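Local structure of 2-polyprenyl-6-methoxyphenol hydroxylase-like FAD-dependent oxidoreductase (6UI5) at residues 42-47 with 216-221; 198-203 with 290-295. The protein binds flavin-adenine dinucleotide in a Rossmann-like domain and, as a member of the aromatic-ring hydroxylase flavoproteins, probably acts as an oxidoreductase. One frame throughout, in Å; residues are numbered along the deposited sequence.

Contact 1 (42-47 with 216-221). With FAD (flavin-adenine dinucleotide), chain C.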
ATOM      1  N   PRO A  42      -5.010 -23.144  19.787  1.00 63.74           N
ATOM      2  CA  PRO A  42      -4.094 -22.098  20.283  1.00 71.48           C
ATOM      3  C   PRO A  42      -4.697 -20.705  20.408  1.00 71.20           C
ATOM      4  O   PRO A  42      -4.191 -19.916  21.220  1.00 74.17           O
ATOM      5  CB  PRO A  42      -2.985 -22.097  19.224  1.00 73.81           C
ATOM      6  CG  PRO A  42      -3.716 -22.441  17.964  1.00 69.88           C
ATOM      7  CD  PRO A  42      -4.716 -23.521  18.395  1.00 70.39           C
ATOM      8  N   ALA A  43      -5.713 -20.359  19.606  1.00 66.01           N
ATOM      9  CA  ALA A  43      -6.161 -18.970  19.499  1.00 68.33           C
ATOM     10  C   ALA A  43      -6.557 -18.399  20.855  1.00 74.57           C
ATOM     11  O   ALA A  43      -7.291 -19.026  21.628  1.00 69.18           O
ATOM     12  CB  ALA A  43      -7.350 -18.853  18.541  1.00 51.87           C
ATOM     13  N   MET A  44      -6.089 -17.181  21.127  1.00 69.54           N
ATOM     14  CA  MET A  44      -6.407 -16.493  22.366  1.00 73.74           C
ATOM     15  C   MET A  44      -7.346 -15.311  22.179  1.00 69.64           C
ATOM     16  O   MET A  44      -7.657 -14.621  23.155  1.00 77.55           O
ATOM     17  CB  MET A  44      -5.124 -16.014  23.043  1.00 78.17           C
ATOM     18  CG  MET A  44      -4.172 -17.136  23.416  1.00 90.27           C
ATOM     19  SD  MET A  44      -2.958 -16.565  24.625  1.00100.91           S
ATOM     20  CE  MET A  44      -2.629 -14.915  23.968  1.00101.78           C
ATOM     21  N   ALA A  45      -7.826 -15.064  20.966  1.00 65.04           N
ATOM     22  CA  ALA A  45      -8.483 -13.802  20.664  1.00 66.88           C
ATOM     23  C   ALA A  45      -9.651 -14.036  19.723  1.00 69.66           C
ATOM     24  O   ALA A  45      -9.695 -14.999  18.954  1.00 73.13           O
ATOM     25  CB  ALA A  45      -7.517 -12.789  20.028  1.00 59.91           C
ATOM     26  N   ILE A  46     -10.592 -13.110  19.793  1.00 67.94           N
ATOM     27  CA  ILE A  46     -11.793 -13.095  18.972  1.00 60.11           C
ATOM     28  C   ILE A  46     -11.996 -11.643  18.601  1.00 52.32           C
ATOM     29  O   ILE A  46     -12.040 -10.785  19.495  1.00 53.29           O
ATOM     30  CB  ILE A  46     -13.009 -13.631  19.741  1.00 58.98           C
ATOM     31  CG1 ILE A  46     -12.825 -15.109  20.063  1.00 69.37           C
ATOM     32  CG2 ILE A  46     -14.280 -13.370  18.985  1.00 68.53           C
ATOM     33  CD1 ILE A  46     -13.382 -16.026  19.032  1.00 75.67           C
ATOM     34  N   ASN A  47     -12.069 -11.347  17.302  1.00 46.81           N
ATOM     35  CA  ASN A  47     -12.178  -9.945  16.891  1.00 48.36           C
ATOM     36  C   ASN A  47     -13.642  -9.494  16.812  1.00 50.88           C
ATOM     37  O   ASN A  47     -14.579 -10.275  17.036  1.00 48.13           O
ATOM     38  CB  ASN A  47     -11.464  -9.709  15.563  1.00 48.47           C
ATOM     39  CG  ASN A  47     -12.097 -10.459  14.404  1.00 44.41           C
ATOM     40  OD1 ASN A  47     -13.285 -10.845  14.434  1.00 39.55           O
ATOM     41  ND2 ASN A  47     -11.302 -10.667  13.359  1.00 49.94           N
ATOM     42  N   VAL A 216       0.189 -22.542  34.122  1.00117.78           N
ATOM     43  CA  VAL A 216       0.245 -22.862  32.702  1.00103.86           C
ATOM     44  C   VAL A 216       0.461 -21.573  31.925  1.00106.33           C
ATOM     45  O   VAL A 216      -0.089 -20.523  32.280  1.00109.47           O
ATOM     46  CB  VAL A 216      -1.043 -23.580  32.248  1.00 88.91           C
ATOM     47  CG1 VAL A 216      -1.194 -23.573  30.702  1.00 69.23           C
ATOM     48  CG2 VAL A 216      -1.084 -25.010  32.810  1.00 83.65           C
ATOM     49  N   MET A 217       1.265 -21.652  30.868  1.00105.40           N
ATOM     50  CA  MET A 217       1.470 -20.544  29.946  1.00 99.25           C
ATOM     51  C   MET A 217       1.317 -21.047  28.522  1.00 89.02           C
ATOM     52  O   MET A 217       1.769 -22.147  28.188  1.00 80.46           O
ATOM     53  CB  MET A 217       2.849 -19.909  30.141  1.00100.88           C
ATOM     54  CG  MET A 217       3.082 -18.681  29.309  1.00104.86           C
ATOM     55  SD  MET A 217       4.628 -17.824  29.682  1.00118.31           S
ATOM     56  CE  MET A 217       5.834 -18.785  28.792  1.00118.71           C
ATOM     57  N   ARG A 218       0.650 -20.249  27.691  1.00 92.69           N
ATOM     58  CA  ARG A 218       0.619 -20.495  26.255  1.00 85.94           C
ATOM     59  C   ARG A 218       1.798 -19.785  25.612  1.00 87.16           C
ATOM     60  O   ARG A 218       2.154 -18.667  26.001  1.00 84.15           O
ATOM     61  CB  ARG A 218      -0.691 -20.022  25.630  1.00 75.50           C
ATOM     62  CG  ARG A 218      -0.740 -20.137  24.121  1.00 63.13           C
ATOM     63  CD  ARG A 218      -2.171 -20.193  23.687  1.00 63.14           C
ATOM     64  NE  ARG A 218      -2.793 -21.388  24.214  1.00 56.06           N
ATOM     65  CZ  ARG A 218      -4.100 -21.593  24.298  1.00 60.81           C
ATOM     66  NH1 ARG A 218      -4.972 -20.668  23.882  1.00 59.88           N
ATOM     67  NH2 ARG A 218      -4.529 -22.754  24.789  1.00 53.94           N
ATOM     68  N   VAL A 219       2.429 -20.459  24.651  1.00 94.79           N
ATOM     69  CA  VAL A 219       3.684 -19.998  24.069  1.00 96.90           C
ATOM     70  C   VAL A 219       3.583 -20.068  22.552  1.00 93.08           C
ATOM     71  O   VAL A 219       3.052 -21.038  22.000  1.00 93.24           O
ATOM     72  CB  VAL A 219       4.877 -20.824  24.577  1.00105.38           C
ATOM     73  CG1 VAL A 219       4.913 -20.758  26.081  1.00113.91           C
ATOM     74  CG2 VAL A 219       4.759 -22.278  24.138  1.00108.67           C
ATOM     75  N   PHE A 220       4.063 -19.026  21.880  1.00 87.50           N
ATOM     76  CA  PHE A 220       3.998 -18.956  20.428  1.00 77.77           C
ATOM     77  C   PHE A 220       5.295 -18.380  19.892  1.00 72.96           C
ATOM     78  O   PHE A 220       5.780 -17.361  20.391  1.00 72.55           O
ATOM     79  CB  PHE A 220       2.815 -18.104  19.961  1.00 75.53           C
ATOM     80  CG  PHE A 220       2.714 -17.988  18.479  1.00 69.98           C
ATOM     81  CD1 PHE A 220       2.073 -18.971  17.731  1.00 67.38           C
ATOM     82  CD2 PHE A 220       3.274 -16.905  17.820  1.00 68.09           C
ATOM     83  CE1 PHE A 220       1.988 -18.875  16.354  1.00 58.18           C
ATOM     84  CE2 PHE A 220       3.190 -16.796  16.453  1.00 68.87           C
ATOM     85  CZ  PHE A 220       2.549 -17.787  15.717  1.00 68.11           C
ATOM     86  N   SER A 221       5.847 -19.029  18.876  1.00 71.27           N
ATOM     87  CA  SER A 221       7.040 -18.538  18.205  1.00 75.36           C
ATOM     88  C   SER A 221       6.799 -18.501  16.703  1.00 68.29           C
ATOM     89  O   SER A 221       6.111 -19.360  16.145  1.00 79.61           O
ATOM     90  CB  SER A 221       8.254 -19.428  18.501  1.00 71.27           C
ATOM     91  OG  SER A 221       8.026 -20.721  17.962  1.00 63.85           O
TER
HETATM   92  PA  FAD C 601      -9.300 -26.778  11.878  1.00 59.68           P
HETATM   93  O1A FAD C 601      -9.194 -25.921  13.120  1.00 55.11           O
HETATM   94  O2A FAD C 601      -7.895 -27.140  11.424  1.00 57.52           O
HETATM   95  O5B FAD C 601     -10.325 -28.058  12.122  1.00 62.68           O
HETATM   96  C5B FAD C 601     -10.418 -29.084  11.147  1.00 71.08           C
HETATM   97  C4B FAD C 601     -10.941 -30.380  11.847  1.00 77.94           C
HETATM   98  O4B FAD C 601     -11.206 -31.351  11.007  1.00 73.70           O
HETATM   99  C3B FAD C 601      -9.848 -30.949  12.783  1.00 83.55           C
HETATM  100  O3B FAD C 601     -10.443 -31.382  13.927  1.00 79.98           O
HETATM  101  C2B FAD C 601      -9.261 -32.135  11.992  1.00 80.76           C
HETATM  102  O2B FAD C 601      -8.558 -33.021  12.957  1.00 89.81           O
HETATM  103  C1B FAD C 601     -10.347 -32.668  11.503  1.00 75.56           C
HETATM  104  N9A FAD C 601     -10.187 -33.478  10.311  1.00 65.24           N
HETATM  105  C8A FAD C 601      -9.301 -33.283   9.308  1.00 57.26           C
HETATM  106  N7A FAD C 601      -9.536 -34.216   8.361  1.00 60.20           N
HETATM  107  C5A FAD C 601     -10.583 -34.971   8.773  1.00 67.77           C
HETATM  108  C6A FAD C 601     -11.245 -36.052   8.204  1.00 69.97           C
HETATM  109  N6A FAD C 601     -11.175 -36.870   7.002  1.00 77.11           N
HETATM  110  N1A FAD C 601     -12.266 -36.634   8.839  1.00 62.51           N
HETATM  111  C2A FAD C 601     -12.673 -36.166  10.039  1.00 61.82           C
HETATM  112  N3A FAD C 601     -12.033 -35.095  10.591  1.00 63.46           N
HETATM  113  C4A FAD C 601     -10.992 -34.503   9.965  1.00 61.36           C
HETATM  114  N1  FAD C 601      -6.711 -18.339  14.922  1.00127.45           N
HETATM  115  C2  FAD C 601      -7.024 -17.001  15.503  1.00130.83           C
HETATM  116  O2  FAD C 601      -8.099 -16.511  15.392  1.00127.15           O
HETATM  117  N3  FAD C 601      -5.953 -16.274  16.244  1.00133.20           N
HETATM  118  C4  FAD C 601      -4.632 -16.888  16.384  1.00128.31           C
HETATM  119  O4  FAD C 601      -3.761 -16.337  16.969  1.00133.82           O
HETATM  120  C4X FAD C 601      -4.351 -18.242  15.781  1.00114.62           C
HETATM  121  N5  FAD C 601      -3.024 -18.789  15.948  1.00108.58           N
HETATM  122  C5X FAD C 601      -2.714 -20.113  15.354  1.00112.73           C
HETATM  123  C6  FAD C 601      -1.427 -20.630  15.517  1.00109.90           C
HETATM  124  C7  FAD C 601      -1.108 -21.871  14.978  1.00113.14           C
HETATM  125  C7M FAD C 601       0.348 -22.168  15.311  1.00115.16           C
HETATM  126  C8  FAD C 601      -2.059 -22.622  14.271  1.00117.89           C
HETATM  127  C8M FAD C 601      -1.617 -23.982  13.716  1.00117.06           C
HETATM  128  C9  FAD C 601      -3.356 -22.104  14.103  1.00121.32           C
HETATM  129  C9A FAD C 601      -3.699 -20.840  14.639  1.00117.47           C
HETATM  130  N10 FAD C 601      -5.084 -20.261  14.458  1.00103.20           N
HETATM  131  C10 FAD C 601      -5.383 -18.962  15.053  1.00114.38           C
HETATM  132  C1' FAD C 601      -6.100 -21.059  13.742  1.00 88.92           C
HETATM  133  C2' FAD C 601      -6.803 -20.465  12.508  1.00 86.31           C
HETATM  134  O2' FAD C 601      -7.829 -19.612  12.858  1.00 89.25           O
HETATM  135  C3' FAD C 601      -7.506 -21.570  11.722  1.00 88.27           C
HETATM  136  O3' FAD C 601      -7.875 -21.019  10.498  1.00 94.40           O
HETATM  137  C4' FAD C 601      -8.800 -22.122  12.354  1.00 81.21           C
HETATM  138  O4' FAD C 601      -8.627 -22.684  13.624  1.00 79.59           O
HETATM  139  C5' FAD C 601      -9.213 -23.248  11.398  1.00 71.08           C
HETATM  140  O5' FAD C 601     -10.559 -23.593  11.576  1.00 55.95           O
HETATM  141  P   FAD C 601     -11.212 -24.860  10.742  1.00 60.77           P
HETATM  142  O1P FAD C 601     -12.377 -25.412  11.529  1.00 48.53           O
HETATM  143  O2P FAD C 601     -11.580 -24.539   9.306  1.00 64.51           O
HETATM  144  O3P FAD C 601      -9.981 -25.956  10.615  1.00 77.94           O
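Part of the FAD pocket is built where the loop before helix 48-55 meets strand 216-225 of the antiparallel sheet, with Arg218 reaching across to Pro42 and Met44. CG of Arg218 stands anti to the backbone N (chi1 175°), sending the chain out from the strand, and a bend at chi3 (-64°) turns the guanidinium in beside the loop. Arg218 NH1 lies 2.9 Å from Pro42 O. The CA of Pro42 lies over one guanidinium face, offset toward the rim, while Ala43 O sits at the edge. Met44 slides past the arginine in the opposite direction: Met44 CG is 3.7 Å from Arg218 CD, and Met44 SD 3.8 Å from the same carbon. An unbranched thioether can follow the aliphatic part of an arginine in this way, while its other contacts fall on Leu208 and Ala210 of strand 206-211. The buried charge is met by Asp183 on the adjoining strand, which forms a salt bridge with Arg218 NE and should help to fix the group's rotation.

Pro42 and Ala43 pack on the flavin. Pro42 CG approaches FAD C5X at 3.6 Å, and Ala43 CB approaches FAD C2 at 3.6 Å, both over the same face; a rigid ring and a single methyl lie close to it without bulk. Phe220 brings CE1 to 3.8 Å from the methyl FAD C7M, which lies in the plane of the phenyl ring at its edge. Loop over one face and sheet at the dimethylbenzene end together make an isoalloxazine pocket, as in other flavoproteins of the aromatic-ring hydroxylase type.

Contact 2 (198-203 with 290-295). With FAD (flavin-adenine dinucleotide), chain C.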
ATOM      1  N   LEU A 198       4.429 -10.147  23.799  1.00106.19           N
ATOM      2  CA  LEU A 198       5.078 -10.449  22.539  1.00 99.91           C
ATOM      3  C   LEU A 198       6.343  -9.619  22.385  1.00103.03           C
ATOM      4  O   LEU A 198       6.376  -8.435  22.738  1.00106.50           O
ATOM      5  CB  LEU A 198       4.109 -10.204  21.391  1.00 98.78           C
ATOM      6  CG  LEU A 198       4.654 -10.139  19.978  1.00100.52           C
ATOM      7  CD1 LEU A 198       3.715 -10.833  19.013  1.00 96.74           C
ATOM      8  CD2 LEU A 198       4.765  -8.685  19.648  1.00 99.95           C
ATOM      9  N   SER A 199       7.391 -10.253  21.861  1.00106.53           N
ATOM     10  CA  SER A 199       8.719  -9.652  21.747  1.00112.07           C
ATOM     11  C   SER A 199       9.187  -9.756  20.298  1.00117.71           C
ATOM     12  O   SER A 199       9.970 -10.645  19.943  1.00117.50           O
ATOM     13  CB  SER A 199       9.729 -10.315  22.724  1.00105.82           C
ATOM     14  OG  SER A 199      10.886  -9.504  22.861  1.00109.00           O
ATOM     15  N   TYR A 200       8.686  -8.842  19.461  1.00116.86           N
ATOM     16  CA  TYR A 200       9.321  -8.551  18.183  1.00117.63           C
ATOM     17  C   TYR A 200      10.799  -8.295  18.420  1.00123.19           C
ATOM     18  O   TYR A 200      11.172  -7.519  19.307  1.00128.66           O
ATOM     19  CB  TYR A 200       8.685  -7.318  17.513  1.00117.74           C
ATOM     20  CG  TYR A 200       7.365  -7.524  16.782  1.00111.85           C
ATOM     21  CD1 TYR A 200       7.306  -8.203  15.568  1.00108.86           C
ATOM     22  CD2 TYR A 200       6.192  -6.979  17.271  1.00110.73           C
ATOM     23  CE1 TYR A 200       6.097  -8.372  14.892  1.00103.60           C
ATOM     24  CE2 TYR A 200       4.980  -7.148  16.607  1.00110.16           C
ATOM     25  CZ  TYR A 200       4.934  -7.846  15.419  1.00104.23           C
ATOM     26  OH  TYR A 200       3.718  -8.001  14.772  1.00 96.82           O
ATOM     27  N   THR A 201      11.639  -8.958  17.639  1.00127.04           N
ATOM     28  CA  THR A 201      13.083  -8.855  17.762  1.00128.62           C
ATOM     29  C   THR A 201      13.650  -8.057  16.586  1.00135.96           C
ATOM     30  O   THR A 201      12.910  -7.463  15.787  1.00125.22           O
ATOM     31  CB  THR A 201      13.683 -10.258  17.871  1.00123.88           C
ATOM     32  OG1 THR A 201      13.259 -11.052  16.758  1.00119.49           O
ATOM     33  CG2 THR A 201      13.218 -10.927  19.159  1.00125.25           C
ATOM     34  N   ASP A 202      14.988  -8.023  16.483  1.00143.89           N
ATOM     35  CA  ASP A 202      15.668  -7.271  15.431  1.00148.39           C
ATOM     36  C   ASP A 202      15.844  -8.089  14.157  1.00146.89           C
ATOM     37  O   ASP A 202      16.799  -7.888  13.391  1.00149.43           O
ATOM     38  CB  ASP A 202      16.995  -6.724  15.953  1.00151.26           C
ATOM     39  CG  ASP A 202      16.795  -5.580  16.938  1.00149.60           C
ATOM     40  OD1 ASP A 202      15.952  -5.719  17.853  1.00146.24           O
ATOM     41  OD2 ASP A 202      17.465  -4.536  16.787  1.00151.53           O
ATOM     42  N   ASN A 203      14.955  -9.044  13.955  1.00141.19           N
ATOM     43  CA  ASN A 203      14.644  -9.663  12.685  1.00129.84           C
ATOM     44  C   ASN A 203      13.145  -9.899  12.775  1.00125.46           C
ATOM     45  O   ASN A 203      12.544  -9.669  13.824  1.00131.77           O
ATOM     46  CB  ASN A 203      15.487 -10.930  12.474  1.00127.38           C
ATOM     47  CG  ASN A 203      15.142 -11.675  11.199  1.00120.20           C
ATOM     48  OD1 ASN A 203      14.212 -11.306  10.476  1.00117.80           O
ATOM     49  ND2 ASN A 203      15.899 -12.738  10.915  1.00106.94           N
ATOM     50  N   TYR A 290      -0.890 -16.661   7.615  1.00 58.74           N
ATOM     51  CA  TYR A 290      -0.340 -16.406   8.934  1.00 47.64           C
ATOM     52  C   TYR A 290      -1.437 -15.884   9.860  1.00 62.84           C
ATOM     53  O   TYR A 290      -2.305 -15.095   9.438  1.00 56.68           O
ATOM     54  CB  TYR A 290       0.816 -15.410   8.866  1.00 50.46           C
ATOM     55  CG  TYR A 290       1.457 -15.123  10.194  1.00 65.77           C
ATOM     56  CD1 TYR A 290       2.378 -16.005  10.730  1.00 78.66           C
ATOM     57  CD2 TYR A 290       1.153 -13.980  10.912  1.00 66.72           C
ATOM     58  CE1 TYR A 290       2.973 -15.765  11.951  1.00 84.71           C
ATOM     59  CE2 TYR A 290       1.755 -13.719  12.132  1.00 71.40           C
ATOM     60  CZ  TYR A 290       2.662 -14.619  12.651  1.00 82.68           C
ATOM     61  OH  TYR A 290       3.264 -14.393  13.875  1.00 77.16           O
ATOM     62  N   PRO A 291      -1.442 -16.320  11.121  1.00 56.32           N
ATOM     63  CA  PRO A 291      -2.497 -15.903  12.064  1.00 51.61           C
ATOM     64  C   PRO A 291      -2.306 -14.471  12.584  1.00 58.75           C
ATOM     65  O   PRO A 291      -1.467 -14.209  13.445  1.00 76.89           O
ATOM     66  CB  PRO A 291      -2.371 -16.911  13.236  1.00 46.34           C
ATOM     67  CG  PRO A 291      -1.036 -17.627  13.000  1.00 50.52           C
ATOM     68  CD  PRO A 291      -0.750 -17.568  11.525  1.00 51.21           C
ATOM     69  N   TYR A 292      -3.103 -13.561  12.066  1.00 58.20           N
ATOM     70  CA  TYR A 292      -3.087 -12.163  12.465  1.00 55.29           C
ATOM     71  C   TYR A 292      -4.514 -11.696  12.708  1.00 48.56           C
ATOM     72  O   TYR A 292      -5.447 -12.156  12.038  1.00 47.32           O
ATOM     73  CB  TYR A 292      -2.461 -11.288  11.390  1.00 65.41           C
ATOM     74  CG  TYR A 292      -1.031 -10.877  11.596  1.00 72.03           C
ATOM     75  CD1 TYR A 292      -0.580 -10.437  12.833  1.00 74.42           C
ATOM     76  CD2 TYR A 292      -0.137 -10.876  10.524  1.00 65.11           C
ATOM     77  CE1 TYR A 292       0.727 -10.026  13.001  1.00 67.25           C
ATOM     78  CE2 TYR A 292       1.169 -10.478  10.686  1.00 61.44           C
ATOM     79  CZ  TYR A 292       1.592 -10.051  11.923  1.00 67.12           C
ATOM     80  OH  TYR A 292       2.888  -9.640  12.088  1.00 78.01           O
ATOM     81  N   ASN A 293      -4.687 -10.812  13.703  1.00 52.50           N
ATOM     82  CA  ASN A 293      -5.931 -10.092  13.997  1.00 46.19           C
ATOM     83  C   ASN A 293      -7.110 -11.016  14.242  1.00 51.88           C
ATOM     84  O   ASN A 293      -8.240 -10.546  14.356  1.00 59.36           O
ATOM     85  CB  ASN A 293      -6.287  -9.129  12.865  1.00 43.98           C
ATOM     86  CG  ASN A 293      -5.094  -8.334  12.393  1.00 49.15           C
ATOM     87  OD1 ASN A 293      -4.530  -8.618  11.344  1.00 42.48           O
ATOM     88  ND2 ASN A 293      -4.701  -7.332  13.169  1.00 55.83           N
ATOM     89  N   GLY A 294      -6.881 -12.321  14.317  1.00 44.87           N
ATOM     90  CA  GLY A 294      -7.975 -13.264  14.449  1.00 39.90           C
ATOM     91  C   GLY A 294      -8.686 -13.552  13.150  1.00 50.41           C
ATOM     92  O   GLY A 294      -9.841 -13.995  13.166  1.00 47.54           O
ATOM     93  N   GLN A 295      -8.024 -13.318  12.012  1.00 44.31           N
ATOM     94  CA  GLN A 295      -8.726 -13.448  10.739  1.00 48.67           C
ATOM     95  C   GLN A 295      -9.043 -14.893  10.392  1.00 48.14           C
ATOM     96  O   GLN A 295     -10.080 -15.154   9.773  1.00 49.55           O
ATOM     97  CB  GLN A 295      -7.906 -12.808   9.628  1.00 49.28           C
ATOM     98  CG  GLN A 295      -7.759 -11.309   9.794  1.00 48.30           C
ATOM     99  CD  GLN A 295      -7.033 -10.715   8.645  1.00 47.12           C
ATOM    100  OE1 GLN A 295      -7.314 -11.038   7.481  1.00 48.48           O
ATOM    101  NE2 GLN A 295      -6.046  -9.879   8.948  1.00 47.71           N
TER
HETATM  102  PA  FAD C 601      -9.300 -26.778  11.878  1.00 59.68           P
HETATM  103  O1A FAD C 601      -9.194 -25.921  13.120  1.00 55.11           O
HETATM  104  O2A FAD C 601      -7.895 -27.140  11.424  1.00 57.52           O
HETATM  105  O5B FAD C 601     -10.325 -28.058  12.122  1.00 62.68           O
HETATM  106  C5B FAD C 601     -10.418 -29.084  11.147  1.00 71.08           C
HETATM  107  C4B FAD C 601     -10.941 -30.380  11.847  1.00 77.94           C
HETATM  108  O4B FAD C 601     -11.206 -31.351  11.007  1.00 73.70           O
HETATM  109  C3B FAD C 601      -9.848 -30.949  12.783  1.00 83.55           C
HETATM  110  O3B FAD C 601     -10.443 -31.382  13.927  1.00 79.98           O
HETATM  111  C2B FAD C 601      -9.261 -32.135  11.992  1.00 80.76           C
HETATM  112  O2B FAD C 601      -8.558 -33.021  12.957  1.00 89.81           O
HETATM  113  C1B FAD C 601     -10.347 -32.668  11.503  1.00 75.56           C
HETATM  114  N9A FAD C 601     -10.187 -33.478  10.311  1.00 65.24           N
HETATM  115  C8A FAD C 601      -9.301 -33.283   9.308  1.00 57.26           C
HETATM  116  N7A FAD C 601      -9.536 -34.216   8.361  1.00 60.20           N
HETATM  117  C5A FAD C 601     -10.583 -34.971   8.773  1.00 67.77           C
HETATM  118  C6A FAD C 601     -11.245 -36.052   8.204  1.00 69.97           C
HETATM  119  N6A FAD C 601     -11.175 -36.870   7.002  1.00 77.11           N
HETATM  120  N1A FAD C 601     -12.266 -36.634   8.839  1.00 62.51           N
HETATM  121  C2A FAD C 601     -12.673 -36.166  10.039  1.00 61.82           C
HETATM  122  N3A FAD C 601     -12.033 -35.095  10.591  1.00 63.46           N
HETATM  123  C4A FAD C 601     -10.992 -34.503   9.965  1.00 61.36           C
HETATM  124  N1  FAD C 601      -6.711 -18.339  14.922  1.00127.45           N
HETATM  125  C2  FAD C 601      -7.024 -17.001  15.503  1.00130.83           C
HETATM  126  O2  FAD C 601      -8.099 -16.511  15.392  1.00127.15           O
HETATM  127  N3  FAD C 601      -5.953 -16.274  16.244  1.00133.20           N
HETATM  128  C4  FAD C 601      -4.632 -16.888  16.384  1.00128.31           C
HETATM  129  O4  FAD C 601      -3.761 -16.337  16.969  1.00133.82           O
HETATM  130  C4X FAD C 601      -4.351 -18.242  15.781  1.00114.62           C
HETATM  131  N5  FAD C 601      -3.024 -18.789  15.948  1.00108.58           N
HETATM  132  C5X FAD C 601      -2.714 -20.113  15.354  1.00112.73           C
HETATM  133  C6  FAD C 601      -1.427 -20.630  15.517  1.00109.90           C
HETATM  134  C7  FAD C 601      -1.108 -21.871  14.978  1.00113.14           C
HETATM  135  C7M FAD C 601       0.348 -22.168  15.311  1.00115.16           C
HETATM  136  C8  FAD C 601      -2.059 -22.622  14.271  1.00117.89           C
HETATM  137  C8M FAD C 601      -1.617 -23.982  13.716  1.00117.06           C
HETATM  138  C9  FAD C 601      -3.356 -22.104  14.103  1.00121.32           C
HETATM  139  C9A FAD C 601      -3.699 -20.840  14.639  1.00117.47           C
HETATM  140  N10 FAD C 601      -5.084 -20.261  14.458  1.00103.20           N
HETATM  141  C10 FAD C 601      -5.383 -18.962  15.053  1.00114.38           C
HETATM  142  C1' FAD C 601      -6.100 -21.059  13.742  1.00 88.92           C
HETATM  143  C2' FAD C 601      -6.803 -20.465  12.508  1.00 86.31           C
HETATM  144  O2' FAD C 601      -7.829 -19.612  12.858  1.00 89.25           O
HETATM  145  C3' FAD C 601      -7.506 -21.570  11.722  1.00 88.27           C
HETATM  146  O3' FAD C 601      -7.875 -21.019  10.498  1.00 94.40           O
HETATM  147  C4' FAD C 601      -8.800 -22.122  12.354  1.00 81.21           C
HETATM  148  O4' FAD C 601      -8.627 -22.684  13.624  1.00 79.59           O
HETATM  149  C5' FAD C 601      -9.213 -23.248  11.398  1.00 71.08           C
HETATM  150  O5' FAD C 601     -10.559 -23.593  11.576  1.00 55.95           O
HETATM  151  P   FAD C 601     -11.212 -24.860  10.742  1.00 60.77           P
HETATM  152  O1P FAD C 601     -12.377 -25.412  11.529  1.00 48.53           O
HETATM  153  O2P FAD C 601     -11.580 -24.539   9.306  1.00 64.51           O
HETATM  154  O3P FAD C 601      -9.981 -25.956  10.615  1.00 77.94           O
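The phenol rings of Tyr200 and Tyr292 meet through their edges, each hydroxyl lying near the plane of the other ring. One face of Tyr292 is taken by Tyr290, whose CE2 stands 3.5 Å above the plane over the ring centre; seen from Tyr290, Tyr292 CG lies in plane at the edge, so the edge of one ring addresses the face of the other. The two hydroxyls, Tyr200 OH and Tyr292 OH, share a hydrogen bond of 3.3 Å in which either may be the donor. Tyr200 gets there with CG anti to its carbonyl carbon (chi1 -80°), its long side chain bridging to a loop that its own backbone does not approach. Gln206 and Leu349 touch both tyrosines.

Behind Tyr292 the chain makes a type I' turn, closed by Gln295 N to Tyr292 O at 2.8 Å. Asn293 and Gly294 occupy its two central places, where both have positive phi; asparagine tolerates such a backbone better than most residues, and at Gly294 a side chain would press on the preceding carbonyl. Gln295 NE2 donates to Asn293 OD1 (3.1 Å, N-H...O angle 147°), the oxygen lying in the Gln295 amide plane while the donor is tilted 25° from the Asn293 carbonyl plane. Asn293 ND2 is bonded to Arg74 O, and Gln345 NE2 also donates to Asn293 OD1.

The loop faces the cofactor: Pro291, just before the turn, places CB 3.4 Å from FAD N5, and Gly294 CA, within the turn, comes to 3.4 Å from FAD O2. Gly294 is the N-cap residue of helix 295-316, whose positive end would probably polarise the flavin's pyrimidine part, as is characteristic of the flavin site in this hydroxylase family.

In the fold
Contacts 1 and 2 have centres 12 Å apart and hold opposite faces of one isoalloxazine ring: the loop 42-47 supplies Pro42 and Ala43 to one, the loop 290-295 supplies Pro291 to the other. The two loops also meet directly, Asn47 ND2 lying 3.2 Å from Asn293 O in a probable hydrogen bond, so the N-cap residue of helix 48-55 is tied to the turn that begins helix 295-316. Phe220, which meets the flavin methyl through CE1, also packs its CE2 3.5 Å from Tyr290 OH, joining the sheet to the second loop. Their segments alternate along the chain. Asp32, Arg38, Asp284 and Ala13 add hydrogen bonds to FAD.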